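Long-range contacts in phosphate-specific transport system accessory protein PhoU homolog (Streptococcus pneumoniae, PDB 2I0M), which probably takes part in regulating phosphate uptake and folds as an all-helical homodimer that carries bound zinc ions: residues Glu11-Phe16 and Val135-His140; His140-Ala145 and Arg203-Glu208; Ser147-Asp152 and Tyr196-Cys201. One frame throughout, in Å; residues are numbered along the deposited sequence.

Contact 1: residues Glu11-Phe16 and Val135-His140; sequences ELEQSF and VAFPLH
Glu13, in the early part of helix 5-35, faces Pro138, in the segment that continues from helix 117-136, and their CA atoms, 7.5 Å apart, are the nearest in the two backbones. No hydrogen bond crosses here. The apolar part of the contact is a pair of phenylalanines whose side chains meet at about a right angle. One corner of the Phe16 ring, CE1, stands 3.5 Å above the Phe137 ring plane, over its centre, and the two ring planes are turned 45° apart. Phe16 reaches across because its CG is anti to the backbone N (chi1 167°).

Glu13, the residue most covered in this contact, addresses the same Phe137 ring from its rim. Its OE2 lies in the ring plane 3.4 Å from Phe137 CD2, while the carboxylate is turned 82° to the ring; the exact placement of this oxygen is doubtful, since the model sets it too close to the His140 ring. The other oxygen, Glu13 OE1, rests 4.1 Å from Pro138 CB.

At the end of the segment, Phe137 O accepts the backbone N-H of His140 at 3.0 Å. The imidazole lies back over the turn, with ND1 in a weak bond to Phe137 O and with Pro138 O 3.6 Å above the ring plane, over its centre.

Leu90 of helix 74-105 touches Phe16, and Ile200 and Leu204 of helix 177-209 touch Phe137. The pair therefore belongs to the hydrophobic core shared by several long helices, the buried aromatic packing of a helical bundle, in the two-repeat, all-helical PhoU fold.

Contact 2: residues His140-Ala145 and Arg203-Glu208; sequences HQASKA and RLVYLE
Glu208 OE1 receives the backbone N-H of Ala142 in a 3.0 Å, nearly straight bond (174°), with Ala142 N lying almost on the extension of the carboxylate C-O bond. Glu208 CG is anti to its backbone N (chi1 -176°), and a bend at chi2 turns the carboxylate to the start of helix 142-150. Ala142 is the first residue after the N-cap, Gln141, so the negative group sits where the helix dipole should welcome it. The same oxygen is 3.1 Å from His140 O; both are acceptors, so this approach is probably somewhat repulsive, and the N-H of Ala142 and the helix start should offset it.

Beside the polar end the packing is apolar. Ala142 CB meets Val205 CG2 at 4.1 Å, and one turn on Ala145 CB rests 3.8 Å from Leu204 CB. Leu207 CD2 approaches the His140 ring obliquely, 4.3 Å from its centroid, an off-centre CH-pi contact. Arg78 of helix 74-105 hydrogen-bonds Leu207 O. With the CA atoms of Ala142 and Val205 only 4.5 Å apart, this is typical of alanine-mediated close packing between antiparallel helices, closed by a carboxylate at a helix N-terminus.

Contact 3: residues Ser147-Asp152 and Tyr196-Cys201; sequences SIAQKD and YIANIC
Ala149 and Ala198 mark a close apolar helix-helix contact inside the helical bundle of the PhoU fold, where helix 142-150 lies against the C-terminal half of helix 177-209. Their CA atoms are 4.4 Å apart and their CB atoms 4.3 Å. The two helices run antiparallel, and with one methyl on each side the backbones approach closely, an arrangement that recalls the Alacoil type of helix pairing. Ala149 CB also meets Cys201 CB, at 3.9 Å, so it sits beside two residues a turn apart on the partner helix.

Ile148 covers the inner side of this seam. Its CG2 branch is anti to the backbone N and points across, 4.0 Å from Ile197 CG2, and the two isoleucine side chains cross at about a right angle. Further inward, Ile197 touches Met93 and Leu130, and Ile148 touches Ala136, so the pair continues into the bundle core. On another side of helix 177-209, Asn199 packs on Arg92 of the second subunit.

The segment 147-152 leads directly to a metal. Asp152 is a zinc ligand, together with Asp156, Glu191 and Asp195, and the Ala198 side chain is about 7 Å from a bound zinc. At the junction with helix 152-168 the carbonyls of Ile148 and Ala149 accept backbone bonds, Ile148 O from Lys151 N and Ala149 O from Asp152 N, the latter donor belonging to the zinc ligand itself. Cys201 SG, anti to its own carbonyl carbon (chi1 -69°), lies against the same isoleucine branch, 3.7 Å from Ile148 CG2.

In the fold
Contacts 2 and 3 are two stations on one antiparallel pair, helix 142-150 with helix 177-209, their centres 11 Å apart, and contact 3 is nested within the chain loop that contact 2 closes. Contact 1 comes earlier in the chain and shares His140 with contact 2, 12 Å away between centres; Phe137 CD1 touches Leu204 CD2 at 3.7 Å. Phe137 CE1 is also 3.9 Å from Ile200 CG2, and Phe137 thus touches residues in segments of both other contacts. Contact 3 itself contains the zinc ligand Asp152, whereas the side chains of Glu13 in contact 1 and Val205 in contact 2 each lie near a bound zinc, about 8 and about 10 Å respectively.

Contact 1: residues Glu11-Phe16 and Val135-His140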
ATOM      1  N   GLU A  11      13.835 -23.008  -2.838  1.00 44.72           N
ATOM      2  CA  GLU A  11      12.814 -23.445  -1.883  1.00 45.00           C
ATOM      3  C   GLU A  11      12.111 -22.272  -1.212  1.00 44.77           C
ATOM      4  O   GLU A  11      10.912 -22.321  -0.993  1.00 45.09           O
ATOM      5  CB  GLU A  11      13.403 -24.414  -0.850  1.00 45.26           C
ATOM      6  CG  GLU A  11      13.346 -25.876  -1.298  1.00 46.84           C
ATOM      7  CD  GLU A  11      14.396 -26.768  -0.633  1.00 49.96           C
ATOM      8  OE1 GLU A  11      14.649 -27.881  -1.160  1.00 51.17           O
ATOM      9  OE2 GLU A  11      14.969 -26.372   0.410  1.00 50.64           O
ATOM     10  N   LEU A  12      12.862 -21.212  -0.906  1.00 44.74           N
ATOM     11  CA  LEU A  12      12.284 -19.967  -0.400  1.00 44.19           C
ATOM     12  C   LEU A  12      11.332 -19.338  -1.420  1.00 43.52           C
ATOM     13  O   LEU A  12      10.265 -18.844  -1.064  1.00 43.63           O
ATOM     14  CB  LEU A  12      13.381 -18.958  -0.025  1.00 44.31           C
ATOM     15  CG  LEU A  12      13.102 -17.846   1.005  1.00 44.42           C
ATOM     16  CD1 LEU A  12      13.840 -16.568   0.612  1.00 44.00           C
ATOM     17  CD2 LEU A  12      11.628 -17.555   1.204  1.00 43.69           C
ATOM     18  N   GLU A  13      11.713 -19.353  -2.687  1.00 43.07           N
ATOM     19  CA  GLU A  13      10.801 -18.885  -3.731  1.00 43.06           C
ATOM     20  C   GLU A  13       9.482 -19.683  -3.788  1.00 42.75           C
ATOM     21  O   GLU A  13       8.421 -19.115  -4.059  1.00 42.81           O
ATOM     22  CB  GLU A  13      11.488 -18.904  -5.090  1.00 42.87           C
ATOM     23  CG  GLU A  13      10.649 -18.294  -6.196  1.00 43.43           C
ATOM     24  CD  GLU A  13      11.473 -17.957  -7.417  1.00 45.58           C
ATOM     25  OE1 GLU A  13      12.055 -18.874  -8.033  1.00 44.47           O
ATOM     26  OE2 GLU A  13      11.542 -16.760  -7.749  1.00 47.50           O
ATOM     27  N   GLN A  14       9.554 -20.988  -3.535  1.00 42.01           N
ATOM     28  CA  GLN A  14       8.361 -21.827  -3.597  1.00 42.28           C
ATOM     29  C   GLN A  14       7.420 -21.552  -2.433  1.00 42.24           C
ATOM     30  O   GLN A  14       6.195 -21.577  -2.615  1.00 42.51           O
ATOM     31  CB  GLN A  14       8.710 -23.327  -3.685  1.00 41.53           C
ATOM     32  CG  GLN A  14       9.186 -23.783  -5.075  1.00 41.27           C
ATOM     33  CD  GLN A  14       8.163 -23.534  -6.189  1.00 40.10           C
ATOM     34  OE1 GLN A  14       8.463 -22.888  -7.196  1.00 40.73           O
ATOM     35  NE2 GLN A  14       6.960 -24.048  -6.006  1.00 37.67           N
ATOM     36  N   SER A  15       7.991 -21.301  -1.250  1.00 41.76           N
ATOM     37  CA  SER A  15       7.218 -20.860  -0.084  1.00 42.05           C
ATOM     38  C   SER A  15       6.408 -19.608  -0.405  1.00 41.52           C
ATOM     39  O   SER A  15       5.226 -19.530  -0.077  1.00 42.05           O
ATOM     40  CB  SER A  15       8.135 -20.560   1.112  1.00 42.21           C
ATOM     41  OG  SER A  15       8.693 -21.748   1.644  1.00 44.38           O
ATOM     42  N   PHE A  16       7.065 -18.644  -1.049  1.00 41.15           N
ATOM     43  CA  PHE A  16       6.470 -17.367  -1.440  1.00 40.59           C
ATOM     44  C   PHE A  16       5.352 -17.514  -2.492  1.00 40.69           C
ATOM     45  O   PHE A  16       4.287 -16.914  -2.352  1.00 40.96           O
ATOM     46  CB  PHE A  16       7.588 -16.411  -1.900  1.00 40.42           C
ATOM     47  CG  PHE A  16       7.090 -15.186  -2.605  1.00 40.96           C
ATOM     48  CD1 PHE A  16       7.093 -15.127  -3.995  1.00 39.77           C
ATOM     49  CD2 PHE A  16       6.600 -14.088  -1.875  1.00 41.12           C
ATOM     50  CE1 PHE A  16       6.619 -14.013  -4.647  1.00 41.91           C
ATOM     51  CE2 PHE A  16       6.109 -12.966  -2.528  1.00 40.88           C
ATOM     52  CZ  PHE A  16       6.130 -12.913  -3.913  1.00 40.48           C
ATOM     53  N   VAL A 135       3.024 -16.877 -12.292  1.00 43.54           N
ATOM     54  CA  VAL A 135       3.741 -17.576 -13.374  1.00 43.33           C
ATOM     55  C   VAL A 135       5.030 -16.813 -13.764  1.00 43.46           C
ATOM     56  O   VAL A 135       6.085 -17.423 -13.949  1.00 43.27           O
ATOM     57  CB  VAL A 135       2.849 -17.764 -14.633  1.00 43.48           C
ATOM     58  CG1 VAL A 135       3.627 -18.403 -15.779  1.00 42.22           C
ATOM     59  CG2 VAL A 135       1.601 -18.593 -14.305  1.00 43.80           C
ATOM     60  N   ALA A 136       4.930 -15.489 -13.892  1.00 43.10           N
ATOM     61  CA  ALA A 136       6.067 -14.652 -14.289  1.00 43.29           C
ATOM     62  C   ALA A 136       7.201 -14.593 -13.251  1.00 43.73           C
ATOM     63  O   ALA A 136       8.359 -14.479 -13.615  1.00 43.64           O
ATOM     64  CB  ALA A 136       5.594 -13.237 -14.615  1.00 43.21           C
ATOM     65  N   PHE A 137       6.868 -14.676 -11.964  1.00 44.21           N
ATOM     66  CA  PHE A 137       7.836 -14.400 -10.898  1.00 44.82           C
ATOM     67  C   PHE A 137       9.104 -15.296 -10.924  1.00 45.02           C
ATOM     68  O   PHE A 137      10.211 -14.769 -10.854  1.00 45.15           O
ATOM     69  CB  PHE A 137       7.141 -14.401  -9.525  1.00 44.34           C
ATOM     70  CG  PHE A 137       7.957 -13.801  -8.434  1.00 44.98           C
ATOM     71  CD1 PHE A 137       7.644 -12.538  -7.930  1.00 45.40           C
ATOM     72  CD2 PHE A 137       9.036 -14.498  -7.872  1.00 46.85           C
ATOM     73  CE1 PHE A 137       8.417 -11.953  -6.898  1.00 43.50           C
ATOM     74  CE2 PHE A 137       9.824 -13.912  -6.843  1.00 45.10           C
ATOM     75  CZ  PHE A 137       9.501 -12.642  -6.360  1.00 43.54           C
ATOM     76  N   PRO A 138       8.948 -16.640 -11.013  1.00 45.18           N
ATOM     77  CA  PRO A 138      10.115 -17.564 -11.106  1.00 45.59           C
ATOM     78  C   PRO A 138      11.051 -17.308 -12.293  1.00 46.16           C
ATOM     79  O   PRO A 138      12.225 -17.687 -12.245  1.00 45.81           O
ATOM     80  CB  PRO A 138       9.472 -18.958 -11.267  1.00 45.25           C
ATOM     81  CG  PRO A 138       8.106 -18.821 -10.794  1.00 45.66           C
ATOM     82  CD  PRO A 138       7.675 -17.380 -10.994  1.00 45.17           C
ATOM     83  N   LEU A 139      10.524 -16.688 -13.347  1.00 47.24           N
ATOM     84  CA  LEU A 139      11.320 -16.313 -14.512  1.00 48.61           C
ATOM     85  C   LEU A 139      12.232 -15.128 -14.239  1.00 49.05           C
ATOM     86  O   LEU A 139      13.281 -14.998 -14.856  1.00 49.53           O
ATOM     87  CB  LEU A 139      10.430 -16.060 -15.732  1.00 48.52           C
ATOM     88  CG  LEU A 139       9.693 -17.319 -16.214  1.00 49.32           C
ATOM     89  CD1 LEU A 139       8.509 -16.970 -17.084  1.00 49.69           C
ATOM     90  CD2 LEU A 139      10.623 -18.300 -16.941  1.00 49.38           C
ATOM     91  N   HIS A 140      11.860 -14.289 -13.282  1.00 50.21           N
ATOM     92  CA  HIS A 140      12.641 -13.084 -12.960  1.00 51.40           C
ATOM     93  C   HIS A 140      12.774 -12.118 -14.163  1.00 51.55           C
ATOM     94  O   HIS A 140      13.692 -11.303 -14.216  1.00 52.42           O
ATOM     95  CB  HIS A 140      14.032 -13.457 -12.405  1.00 51.54           C
ATOM     96  CG  HIS A 140      14.000 -14.410 -11.249  1.00 52.59           C
ATOM     97  ND1 HIS A 140      12.984 -14.422 -10.313  1.00 53.16           N
ATOM     98  CD2 HIS A 140      14.880 -15.368 -10.862  1.00 52.51           C
ATOM     99  CE1 HIS A 140      13.232 -15.359  -9.414  1.00 52.86           C
ATOM    100  NE2 HIS A 140      14.377 -15.944  -9.721  1.00 52.92           N
TER

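Contact 2: residues His140-Ala145 and Arg203-Glu208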
ATOM      1  N   HIS A 140      11.860 -14.289 -13.282  1.00 50.21           N
ATOM      2  CA  HIS A 140      12.641 -13.084 -12.960  1.00 51.40           C
ATOM      3  C   HIS A 140      12.774 -12.118 -14.163  1.00 51.55           C
ATOM      4  O   HIS A 140      13.692 -11.303 -14.216  1.00 52.42           O
ATOM      5  CB  HIS A 140      14.032 -13.457 -12.405  1.00 51.54           C
ATOM      6  CG  HIS A 140      14.000 -14.410 -11.249  1.00 52.59           C
ATOM      7  ND1 HIS A 140      12.984 -14.422 -10.313  1.00 53.16           N
ATOM      8  CD2 HIS A 140      14.880 -15.368 -10.862  1.00 52.51           C
ATOM      9  CE1 HIS A 140      13.232 -15.359  -9.414  1.00 52.86           C
ATOM     10  NE2 HIS A 140      14.377 -15.944  -9.721  1.00 52.92           N
ATOM     11  N   GLN A 141      11.838 -12.227 -15.106  1.00 51.47           N
ATOM     12  CA  GLN A 141      11.749 -11.418 -16.324  1.00 50.83           C
ATOM     13  C   GLN A 141      11.160 -10.019 -16.023  1.00 50.45           C
ATOM     14  O   GLN A 141       9.937  -9.892 -15.845  1.00 50.52           O
ATOM     15  CB  GLN A 141      10.785 -12.131 -17.280  1.00 51.08           C
ATOM     16  CG  GLN A 141      11.210 -12.215 -18.719  1.00 51.90           C
ATOM     17  CD  GLN A 141      11.948 -13.496 -19.021  1.00 52.66           C
ATOM     18  OE1 GLN A 141      11.436 -14.363 -19.739  1.00 54.97           O
ATOM     19  NE2 GLN A 141      13.152 -13.632 -18.479  1.00 51.51           N
ATOM     20  N   ALA A 142      12.002  -8.983 -15.986  1.00 49.23           N
ATOM     21  CA  ALA A 142      11.543  -7.594 -15.816  1.00 48.18           C
ATOM     22  C   ALA A 142      10.358  -7.221 -16.718  1.00 47.42           C
ATOM     23  O   ALA A 142       9.401  -6.596 -16.269  1.00 47.27           O
ATOM     24  CB  ALA A 142      12.698  -6.614 -16.027  1.00 48.25           C
ATOM     25  N   SER A 143      10.412  -7.638 -17.977  1.00 46.83           N
ATOM     26  CA  SER A 143       9.406  -7.256 -18.978  1.00 46.19           C
ATOM     27  C   SER A 143       8.018  -7.841 -18.774  1.00 46.00           C
ATOM     28  O   SER A 143       7.026  -7.153 -18.986  1.00 45.91           O
ATOM     29  CB  SER A 143       9.900  -7.585 -20.374  1.00 45.84           C
ATOM     30  OG  SER A 143      11.201  -7.067 -20.518  1.00 44.23           O
ATOM     31  N   LYS A 144       7.937  -9.099 -18.369  1.00 45.94           N
ATOM     32  CA  LYS A 144       6.637  -9.651 -18.009  1.00 46.45           C
ATOM     33  C   LYS A 144       6.077  -8.913 -16.773  1.00 45.87           C
ATOM     34  O   LYS A 144       4.897  -8.573 -16.749  1.00 46.39           O
ATOM     35  CB  LYS A 144       6.671 -11.185 -17.823  1.00 46.82           C
ATOM     36  CG  LYS A 144       7.472 -11.944 -18.896  1.00 48.36           C
ATOM     37  CD  LYS A 144       6.845 -13.298 -19.293  1.00 52.37           C
ATOM     38  CE  LYS A 144       6.659 -14.221 -18.083  1.00 53.86           C
ATOM     39  NZ  LYS A 144       5.663 -15.328 -18.338  1.00 54.01           N
ATOM     40  N   ALA A 145       6.928  -8.623 -15.785  1.00 44.98           N
ATOM     41  CA  ALA A 145       6.522  -7.816 -14.623  1.00 44.08           C
ATOM     42  C   ALA A 145       5.937  -6.475 -15.047  1.00 43.62           C
ATOM     43  O   ALA A 145       4.846  -6.117 -14.625  1.00 43.27           O
ATOM     44  CB  ALA A 145       7.688  -7.606 -13.658  1.00 43.97           C
ATOM     45  N   ARG A 203       9.452  -4.591  -7.744  1.00 42.41           N
ATOM     46  CA  ARG A 203      10.446  -5.381  -7.012  1.00 42.68           C
ATOM     47  C   ARG A 203      11.145  -6.387  -7.930  1.00 41.97           C
ATOM     48  O   ARG A 203      12.337  -6.652  -7.796  1.00 41.69           O
ATOM     49  CB  ARG A 203       9.749  -6.135  -5.865  1.00 42.56           C
ATOM     50  CG  ARG A 203      10.647  -6.544  -4.727  1.00 43.31           C
ATOM     51  CD  ARG A 203      10.852  -5.411  -3.698  1.00 45.59           C
ATOM     52  NE  ARG A 203      12.189  -4.843  -3.814  1.00 45.79           N
ATOM     53  CZ  ARG A 203      12.757  -4.019  -2.941  1.00 43.32           C
ATOM     54  NH1 ARG A 203      12.123  -3.646  -1.836  1.00 40.93           N
ATOM     55  NH2 ARG A 203      13.986  -3.581  -3.186  1.00 43.22           N
ATOM     56  N   LEU A 204      10.376  -6.951  -8.853  1.00 41.92           N
ATOM     57  CA  LEU A 204      10.905  -7.867  -9.863  1.00 42.03           C
ATOM     58  C   LEU A 204      11.835  -7.123 -10.835  1.00 42.01           C
ATOM     59  O   LEU A 204      12.885  -7.655 -11.223  1.00 41.55           O
ATOM     60  CB  LEU A 204       9.743  -8.540 -10.598  1.00 42.03           C
ATOM     61  CG  LEU A 204       9.714 -10.019 -11.006  1.00 43.54           C
ATOM     62  CD1 LEU A 204      10.609 -10.900 -10.132  1.00 43.96           C
ATOM     63  CD2 LEU A 204       8.249 -10.534 -10.998  1.00 42.06           C
ATOM     64  N   VAL A 205      11.484  -5.889 -11.204  1.00 41.91           N
ATOM     65  CA  VAL A 205      12.372  -5.144 -12.110  1.00 43.00           C
ATOM     66  C   VAL A 205      13.680  -4.789 -11.395  1.00 42.84           C
ATOM     67  O   VAL A 205      14.750  -4.919 -11.978  1.00 42.31           O
ATOM     68  CB  VAL A 205      11.675  -3.957 -12.898  1.00 42.70           C
ATOM     69  CG1 VAL A 205      10.969  -3.024 -11.978  1.00 45.04           C
ATOM     70  CG2 VAL A 205      12.687  -3.159 -13.741  1.00 42.83           C
ATOM     71  N   TYR A 206      13.573  -4.401 -10.119  1.00 43.15           N
ATOM     72  CA  TYR A 206      14.711  -4.165  -9.233  1.00 43.32           C
ATOM     73  C   TYR A 206      15.629  -5.384  -9.111  1.00 43.43           C
ATOM     74  O   TYR A 206      16.843  -5.252  -8.975  1.00 42.77           O
ATOM     75  CB  TYR A 206      14.208  -3.735  -7.846  1.00 44.24           C
ATOM     76  CG  TYR A 206      15.110  -4.112  -6.696  1.00 44.25           C
ATOM     77  CD1 TYR A 206      16.106  -3.237  -6.238  1.00 45.96           C
ATOM     78  CD2 TYR A 206      14.962  -5.340  -6.059  1.00 44.20           C
ATOM     79  CE1 TYR A 206      16.941  -3.594  -5.160  1.00 46.53           C
ATOM     80  CE2 TYR A 206      15.777  -5.709  -5.003  1.00 45.50           C
ATOM     81  CZ  TYR A 206      16.754  -4.837  -4.549  1.00 46.79           C
ATOM     82  OH  TYR A 206      17.550  -5.239  -3.497  1.00 48.55           O
ATOM     83  N   LEU A 207      15.035  -6.568  -9.142  1.00 43.75           N
ATOM     84  CA  LEU A 207      15.792  -7.805  -9.021  1.00 44.17           C
ATOM     85  C   LEU A 207      16.693  -8.032 -10.255  1.00 44.84           C
ATOM     86  O   LEU A 207      17.872  -8.369 -10.129  1.00 45.06           O
ATOM     87  CB  LEU A 207      14.828  -8.971  -8.753  1.00 44.21           C
ATOM     88  CG  LEU A 207      15.312 -10.419  -8.652  1.00 44.31           C
ATOM     89  CD1 LEU A 207      16.464 -10.585  -7.659  1.00 44.06           C
ATOM     90  CD2 LEU A 207      14.148 -11.326  -8.308  1.00 43.30           C
ATOM     91  N   GLU A 208      16.156  -7.810 -11.445  1.00 45.59           N
ATOM     92  CA  GLU A 208      16.944  -7.960 -12.654  1.00 46.71           C
ATOM     93  C   GLU A 208      17.877  -6.780 -12.877  1.00 47.50           C
ATOM     94  O   GLU A 208      18.991  -6.939 -13.361  1.00 47.44           O
ATOM     95  CB  GLU A 208      16.045  -8.159 -13.873  1.00 46.79           C
ATOM     96  CG  GLU A 208      16.862  -8.429 -15.149  1.00 48.18           C
ATOM     97  CD  GLU A 208      16.166  -9.322 -16.148  1.00 48.34           C
ATOM     98  OE1 GLU A 208      14.929  -9.306 -16.220  1.00 48.51           O
ATOM     99  OE2 GLU A 208      16.873 -10.041 -16.878  1.00 51.15           O
TER

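Contact 3: residues Ser147-Asp152 and Tyr196-Cys201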
ATOM      1  N   SER A 147       4.758  -5.427 -18.028  1.00 44.97           N
ATOM      2  CA  SER A 147       3.487  -5.572 -18.730  1.00 46.63           C
ATOM      3  C   SER A 147       2.307  -5.843 -17.768  1.00 46.92           C
ATOM      4  O   SER A 147       1.225  -5.276 -17.949  1.00 47.09           O
ATOM      5  CB  SER A 147       3.575  -6.616 -19.853  1.00 46.64           C
ATOM      6  OG  SER A 147       3.821  -7.904 -19.313  1.00 50.41           O
ATOM      7  N   ILE A 148       2.526  -6.659 -16.733  1.00 47.41           N
ATOM      8  CA  ILE A 148       1.503  -6.875 -15.690  1.00 47.83           C
ATOM      9  C   ILE A 148       1.136  -5.596 -14.921  1.00 48.63           C
ATOM     10  O   ILE A 148      -0.057  -5.291 -14.745  1.00 48.71           O
ATOM     11  CB  ILE A 148       1.906  -7.997 -14.701  1.00 48.22           C
ATOM     12  CG1 ILE A 148       1.975  -9.351 -15.434  1.00 47.62           C
ATOM     13  CG2 ILE A 148       0.930  -8.061 -13.498  1.00 46.27           C
ATOM     14  CD1 ILE A 148       2.786 -10.387 -14.704  1.00 47.55           C
ATOM     15  N   ALA A 149       2.159  -4.858 -14.476  1.00 48.94           N
ATOM     16  CA  ALA A 149       1.979  -3.592 -13.755  1.00 49.28           C
ATOM     17  C   ALA A 149       1.134  -2.611 -14.548  1.00 49.71           C
ATOM     18  O   ALA A 149       0.315  -1.901 -13.969  1.00 50.11           O
ATOM     19  CB  ALA A 149       3.333  -2.954 -13.396  1.00 48.34           C
ATOM     20  N   GLN A 150       1.345  -2.579 -15.865  1.00 50.16           N
ATOM     21  CA  GLN A 150       0.655  -1.659 -16.779  1.00 50.81           C
ATOM     22  C   GLN A 150      -0.867  -1.818 -16.811  1.00 50.50           C
ATOM     23  O   GLN A 150      -1.588  -0.844 -17.030  1.00 50.43           O
ATOM     24  CB  GLN A 150       1.207  -1.819 -18.196  1.00 50.77           C
ATOM     25  CG  GLN A 150       2.575  -1.193 -18.390  1.00 52.02           C
ATOM     26  CD  GLN A 150       3.160  -1.456 -19.767  1.00 52.41           C
ATOM     27  OE1 GLN A 150       2.965  -2.531 -20.353  1.00 54.42           O
ATOM     28  NE2 GLN A 150       3.889  -0.469 -20.292  1.00 53.74           N
ATOM     29  N   LYS A 151      -1.347  -3.046 -16.602  1.00 50.35           N
ATOM     30  CA  LYS A 151      -2.793  -3.318 -16.540  1.00 50.38           C
ATOM     31  C   LYS A 151      -3.514  -2.636 -15.370  1.00 49.79           C
ATOM     32  O   LYS A 151      -4.736  -2.580 -15.352  1.00 49.25           O
ATOM     33  CB  LYS A 151      -3.066  -4.818 -16.529  1.00 50.41           C
ATOM     34  CG  LYS A 151      -2.690  -5.499 -17.830  1.00 51.81           C
ATOM     35  CD  LYS A 151      -2.880  -7.007 -17.727  1.00 54.66           C
ATOM     36  CE  LYS A 151      -2.561  -7.678 -19.057  1.00 55.16           C
ATOM     37  NZ  LYS A 151      -3.259  -8.982 -19.149  1.00 56.50           N
ATOM     38  N   ASP A 152      -2.748  -2.121 -14.410  1.00 49.47           N
ATOM     39  CA  ASP A 152      -3.303  -1.350 -13.296  1.00 49.33           C
ATOM     40  C   ASP A 152      -3.966  -0.046 -13.742  1.00 49.48           C
ATOM     41  O   ASP A 152      -4.922   0.396 -13.104  1.00 49.51           O
ATOM     42  CB  ASP A 152      -2.233  -1.073 -12.236  1.00 49.54           C
ATOM     43  CG  ASP A 152      -2.821  -0.600 -10.916  1.00 49.25           C
ATOM     44  OD1 ASP A 152      -3.701  -1.275 -10.350  1.00 46.84           O
ATOM     45  OD2 ASP A 152      -2.385   0.463 -10.442  1.00 50.82           O
ATOM     46  N   TYR A 196      -0.789  -3.304  -5.002  1.00 41.86           N
ATOM     47  CA  TYR A 196       0.264  -4.179  -4.443  1.00 41.36           C
ATOM     48  C   TYR A 196       0.900  -5.140  -5.460  1.00 40.61           C
ATOM     49  O   TYR A 196       2.107  -5.372  -5.419  1.00 39.76           O
ATOM     50  CB  TYR A 196      -0.212  -4.953  -3.208  1.00 41.11           C
ATOM     51  CG  TYR A 196      -0.385  -4.082  -1.990  1.00 41.31           C
ATOM     52  CD1 TYR A 196       0.710  -3.436  -1.405  1.00 40.98           C
ATOM     53  CD2 TYR A 196      -1.649  -3.880  -1.422  1.00 42.30           C
ATOM     54  CE1 TYR A 196       0.560  -2.604  -0.270  1.00 38.28           C
ATOM     55  CE2 TYR A 196      -1.805  -3.052  -0.296  1.00 40.64           C
ATOM     56  CZ  TYR A 196      -0.699  -2.438   0.268  1.00 40.40           C
ATOM     57  OH  TYR A 196      -0.855  -1.631   1.370  1.00 43.22           O
ATOM     58  N   ILE A 197       0.089  -5.702  -6.356  1.00 40.60           N
ATOM     59  CA  ILE A 197       0.601  -6.512  -7.478  1.00 40.67           C
ATOM     60  C   ILE A 197       1.632  -5.724  -8.289  1.00 41.31           C
ATOM     61  O   ILE A 197       2.693  -6.262  -8.645  1.00 41.71           O
ATOM     62  CB  ILE A 197      -0.544  -6.998  -8.407  1.00 40.71           C
ATOM     63  CG1 ILE A 197      -1.467  -7.961  -7.641  1.00 39.89           C
ATOM     64  CG2 ILE A 197       0.009  -7.663  -9.661  1.00 40.21           C
ATOM     65  CD1 ILE A 197      -2.781  -8.264  -8.338  1.00 40.94           C
ATOM     66  N   ALA A 198       1.312  -4.457  -8.575  1.00 41.17           N
ATOM     67  CA  ALA A 198       2.187  -3.563  -9.315  1.00 41.71           C
ATOM     68  C   ALA A 198       3.489  -3.310  -8.537  1.00 41.77           C
ATOM     69  O   ALA A 198       4.567  -3.326  -9.111  1.00 42.59           O
ATOM     70  CB  ALA A 198       1.460  -2.229  -9.601  1.00 41.92           C
ATOM     71  N   ASN A 199       3.369  -3.061  -7.237  1.00 41.64           N
ATOM     72  CA  ASN A 199       4.492  -3.045  -6.328  1.00 41.90           C
ATOM     73  C   ASN A 199       5.370  -4.312  -6.387  1.00 41.57           C
ATOM     74  O   ASN A 199       6.586  -4.204  -6.335  1.00 41.98           O
ATOM     75  CB  ASN A 199       4.020  -2.776  -4.892  1.00 42.45           C
ATOM     76  CG  ASN A 199       3.613  -1.311  -4.656  1.00 45.27           C
ATOM     77  OD1 ASN A 199       2.756  -1.016  -3.803  1.00 48.87           O
ATOM     78  ND2 ASN A 199       4.227  -0.396  -5.397  1.00 45.44           N
ATOM     79  N   ILE A 200       4.780  -5.497  -6.530  1.00 41.51           N
ATOM     80  CA  ILE A 200       5.587  -6.727  -6.562  1.00 41.60           C
ATOM     81  C   ILE A 200       6.321  -6.807  -7.894  1.00 42.06           C
ATOM     82  O   ILE A 200       7.491  -7.191  -7.947  1.00 42.57           O
ATOM     83  CB  ILE A 200       4.775  -8.009  -6.267  1.00 41.52           C
ATOM     84  CG1 ILE A 200       4.127  -7.943  -4.877  1.00 42.20           C
ATOM     85  CG2 ILE A 200       5.671  -9.251  -6.352  1.00 42.15           C
ATOM     86  CD1 ILE A 200       3.109  -9.033  -4.612  1.00 41.10           C
ATOM     87  N   CYS A 201       5.632  -6.374  -8.948  1.00 42.46           N
ATOM     88  CA  CYS A 201       6.208  -6.164 -10.276  1.00 42.58           C
ATOM     89  C   CYS A 201       7.458  -5.280 -10.295  1.00 42.35           C
ATOM     90  O   CYS A 201       8.451  -5.646 -10.895  1.00 42.00           O
ATOM     91  CB  CYS A 201       5.136  -5.642 -11.245  1.00 42.05           C
ATOM     92  SG  CYS A 201       3.848  -6.862 -11.657  1.00 44.09           S
TER